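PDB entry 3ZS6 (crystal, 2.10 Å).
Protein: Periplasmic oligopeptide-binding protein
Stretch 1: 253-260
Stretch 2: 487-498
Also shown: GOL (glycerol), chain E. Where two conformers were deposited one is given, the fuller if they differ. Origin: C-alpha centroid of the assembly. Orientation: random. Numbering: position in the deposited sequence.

Stretch 1 (253-260) LRPGLQLA
Stretch 2, residues 487-498: GYTLTNYIDMRA

Residues 253-260 and 487-498, at least 234 positions apart in sequence wherever they touch, bury 475 Å² between them. The first stretch is extended, with strand at 253-254 and again from Leu-257, and turns a corner at Leu-259; the second has no regular helix or strand.

The CA-to-CB bond of Arg-254 (phi/psi -90/112; chi m, m, t, 116°) points toward the second stretch, and the side chain meets Tyr-488 (chi1 t, chi2 -87°), bringing its aliphatic portion against the ring: CB is 3.5 Å from CE1 of Tyr-488, and CG stands 4.2 Å from the ring centroid, 30° off the normal, in an off-centre CH-pi contact. A glycerol joins the same pair, accepting from Arg-254 NH1 at O3 (3.0 Å) and donating through O2 to Tyr-488 O (2.6 Å). A water links Arg-254 O (3.1 Å) to Tyr-488 OH (2.6 Å).

Pro-255 points its CB away, yet its CD meets CD2 of Leu-490 (m, t) at 4.0 Å. Gly-256 adopts phi/psi 151/172, where a CB would jam against the preceding carbonyl. Leu-257 (-102/156; m, t) contributes mainly backbone: its O lies at the edge of the Tyr-493 ring, 4.2 Å from CD1, and a water donates to Leu-257 O (3.1 Å) and, weakly, to Leu-490 O (3.4 Å).

Gln-258 (-111/163; chi1 -88°, chi2 159°, chi3 -12°) brings NE2 to 2.9 Å from OD2 of Asp-495 (54/45; chi1 t, chi2 22°), while OD1 of that carboxylate forms a salt bridge with Arg-497 NH1 (2.8 Å).

The register pairs Gln-258 with Tyr-493 (-68/-19; chi1 m, chi2 -63°; CA-CA 5.0 Å) and Leu-259 with Ile-494 (-98/5; p, t; CA-CA 5.5 Å), the two chains running in broadly the same direction. A type I turn from Asn-492 to Asp-495, closed by Asp-495 N to Asn-492 O (2.9 Å), presents Tyr-493 O to Leu-259 N, giving a nearly linear hydrogen bond (2.9 Å, 178°). Leu-259 (-83/74; m, t) then packs CG against Tyr-493 CB (4.0 Å) and CD1 against Ile-494 CG2 (4.1 Å). Ala-260 (-158/142) makes no contact.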

# COMPACT_ATOMS: atom_id res chain seq x y z
N LEU A 253 22.16 7.05 -2.81
CA LEU A 253 20.84 7.66 -2.64
C LEU A 253 20.06 7.40 -3.92
O LEU A 253 20.32 8.02 -4.95
CB LEU A 253 20.96 9.17 -2.36
CG LEU A 253 19.68 10.02 -2.33
CD1 LEU A 253 18.57 9.29 -1.63
CD2 LEU A 253 19.93 11.37 -1.67
N ARG A 254 19.13 6.45 -3.87
CA ARG A 254 18.38 6.04 -5.07
C ARG A 254 17.13 6.90 -5.19
O ARG A 254 16.21 6.78 -4.38
CB ARG A 254 18.03 4.56 -5.01
CG ARG A 254 19.16 3.66 -4.52
CD ARG A 254 20.40 3.72 -5.44
NE ARG A 254 21.49 2.93 -4.87
CZ ARG A 254 22.02 1.85 -5.42
NH1 ARG A 254 21.60 1.42 -6.61
NH2 ARG A 254 22.99 1.20 -4.78
N PRO A 255 17.09 7.76 -6.21
CA PRO A 255 16.06 8.80 -6.31
C PRO A 255 14.87 8.40 -7.16
O PRO A 255 14.98 7.50 -8.00
CB PRO A 255 16.81 9.91 -7.02
CG PRO A 255 17.67 9.16 -8.01
CD PRO A 255 18.07 7.86 -7.31
N GLY A 256 13.76 9.09 -6.96
CA GLY A 256 12.59 8.99 -7.81
C GLY A 256 11.30 9.26 -7.04
O GLY A 256 11.31 9.41 -5.82
N LEU A 257 10.19 9.35 -7.76
CA LEU A 257 8.88 9.44 -7.14
C LEU A 257 8.19 8.07 -7.22
O LEU A 257 8.51 7.26 -8.09
CB LEU A 257 8.02 10.49 -7.83
CG LEU A 257 8.47 11.95 -7.74
CD1 LEU A 257 7.74 12.80 -8.78
CD2 LEU A 257 8.25 12.51 -6.34
N GLN A 258 7.26 7.82 -6.31
CA GLN A 258 6.53 6.56 -6.31
C GLN A 258 5.07 6.78 -6.70
O GLN A 258 4.59 7.91 -6.68
CB GLN A 258 6.61 5.90 -4.93
CG GLN A 258 7.84 5.00 -4.78
CD GLN A 258 8.21 4.76 -3.33
OE1 GLN A 258 7.70 5.43 -2.43
NE2 GLN A 258 9.12 3.82 -3.10
N LEU A 259 4.39 5.70 -7.08
CA LEU A 259 2.95 5.76 -7.31
C LEU A 259 2.28 5.60 -5.95
O LEU A 259 1.74 4.55 -5.61
CB LEU A 259 2.48 4.66 -8.27
CG LEU A 259 2.82 4.83 -9.75
CD1 LEU A 259 2.40 3.60 -10.57
CD2 LEU A 259 2.19 6.11 -10.32
N ALA A 260 2.35 6.66 -5.15
CA ALA A 260 1.92 6.59 -3.76
C ALA A 260 1.58 8.00 -3.27
O ALA A 260 2.26 8.96 -3.64
CB ALA A 260 3.02 5.95 -2.90
N GLY A 487 21.39 -5.03 -8.81
CA GLY A 487 20.05 -5.35 -9.28
C GLY A 487 18.97 -4.30 -9.05
O GLY A 487 17.85 -4.44 -9.53
N TYR A 488 19.29 -3.25 -8.29
CA TYR A 488 18.30 -2.20 -7.99
C TYR A 488 18.04 -1.37 -9.24
O TYR A 488 18.98 -0.96 -9.92
CB TYR A 488 18.81 -1.30 -6.85
CG TYR A 488 17.75 -0.46 -6.17
CD1 TYR A 488 17.39 0.80 -6.66
CD2 TYR A 488 17.10 -0.92 -5.02
CE1 TYR A 488 16.42 1.58 -6.04
CE2 TYR A 488 16.11 -0.16 -4.40
CZ TYR A 488 15.78 1.09 -4.91
OH TYR A 488 14.81 1.85 -4.28
N THR A 489 16.77 -1.11 -9.54
CA THR A 489 16.43 -0.24 -10.67
C THR A 489 15.62 0.96 -10.20
O THR A 489 15.12 0.98 -9.07
CB THR A 489 15.62 -0.96 -11.77
OG1 THR A 489 14.23 -0.99 -11.39
CG2 THR A 489 16.14 -2.39 -11.99
N LEU A 490 15.47 1.95 -11.06
CA LEU A 490 14.73 3.15 -10.70
C LEU A 490 13.36 3.18 -11.36
O LEU A 490 12.72 4.22 -11.44
CB LEU A 490 15.53 4.41 -11.06
CG LEU A 490 16.94 4.49 -10.47
CD1 LEU A 490 17.65 5.78 -10.92
CD2 LEU A 490 16.92 4.37 -8.95
N THR A 491 12.90 2.02 -11.83
CA THR A 491 11.65 1.96 -12.58
C THR A 491 10.54 1.15 -11.88
O THR A 491 9.45 1.00 -12.42
CB THR A 491 11.88 1.40 -13.99
OG1 THR A 491 12.35 0.05 -13.89
CG2 THR A 491 12.92 2.24 -14.73
N ASN A 492 10.82 0.64 -10.69
CA ASN A 492 9.81 -0.07 -9.89
C ASN A 492 8.93 0.94 -9.13
O ASN A 492 9.12 1.18 -7.94
CB ASN A 492 10.50 -1.04 -8.92
CG ASN A 492 9.55 -2.07 -8.32
OD1 ASN A 492 8.48 -1.72 -7.80
ND2 ASN A 492 9.95 -3.34 -8.36
N TYR A 493 7.96 1.51 -9.84
CA TYR A 493 7.18 2.64 -9.33
C TYR A 493 6.24 2.33 -8.15
O TYR A 493 5.82 3.25 -7.43
CB TYR A 493 6.41 3.31 -10.47
CG TYR A 493 7.31 3.76 -11.61
CD1 TYR A 493 8.29 4.73 -11.41
CD2 TYR A 493 7.19 3.20 -12.87
CE1 TYR A 493 9.12 5.14 -12.45
CE2 TYR A 493 8.02 3.59 -13.92
CZ TYR A 493 8.98 4.56 -13.70
OH TYR A 493 9.80 4.96 -14.73
N ILE A 494 5.90 1.07 -7.93
CA ILE A 494 5.10 0.75 -6.75
C ILE A 494 5.97 0.26 -5.60
O ILE A 494 5.48 -0.13 -4.55
CB ILE A 494 3.94 -0.24 -7.05
CG1 ILE A 494 4.45 -1.65 -7.31
CG2 ILE A 494 3.09 0.27 -8.21
CD1 ILE A 494 3.31 -2.66 -7.41
N ASP A 495 7.29 0.30 -5.81
CA ASP A 495 8.26 -0.05 -4.78
C ASP A 495 8.03 -1.43 -4.17
O ASP A 495 8.08 -1.60 -2.94
CB ASP A 495 8.34 1.03 -3.68
CG ASP A 495 9.53 0.82 -2.74
OD1 ASP A 495 10.51 0.14 -3.14
OD2 ASP A 495 9.49 1.31 -1.61
N MET A 496 7.79 -2.41 -5.03
CA MET A 496 7.70 -3.80 -4.59
C MET A 496 8.96 -4.52 -5.05
O MET A 496 9.01 -5.13 -6.13
CB MET A 496 6.42 -4.46 -5.12
CG MET A 496 5.16 -4.20 -4.25
SD MET A 496 5.24 -4.98 -2.61
CE MET A 496 5.33 -3.57 -1.49
N ARG A 497 10.00 -4.43 -4.22
CA ARG A 497 11.32 -4.90 -4.59
C ARG A 497 11.73 -6.08 -3.72
O ARG A 497 12.13 -5.91 -2.57
CB ARG A 497 12.35 -3.76 -4.47
CG ARG A 497 12.06 -2.55 -5.41
CD ARG A 497 12.98 -1.36 -5.08
NE ARG A 497 13.18 -0.46 -6.22
CZ ARG A 497 12.56 0.71 -6.39
NH1 ARG A 497 11.65 1.13 -5.51
NH2 ARG A 497 12.83 1.45 -7.46
N ALA A 498 11.61 -7.28 -4.28
CA ALA A 498 11.87 -8.52 -3.56
C ALA A 498 13.36 -8.76 -3.40
O ALA A 498 14.15 -8.40 -4.27
CB ALA A 498 11.22 -9.70 -4.29
C1 GOL E . 20.17 2.35 -12.03
O1 GOL E . 19.47 1.33 -12.71
C2 GOL E . 20.15 2.08 -10.53
O2 GOL E . 20.85 0.89 -10.22
C3 GOL E . 20.81 3.25 -9.82
O3 GOL E . 20.33 3.30 -8.50
O HOH W 1 14.38 4.32 -4.88
O HOH W 2 22.05 -1.73 -7.83
O HOH W 3 13.50 4.73 -7.60
O HOH W 4 10.96 5.41 -8.74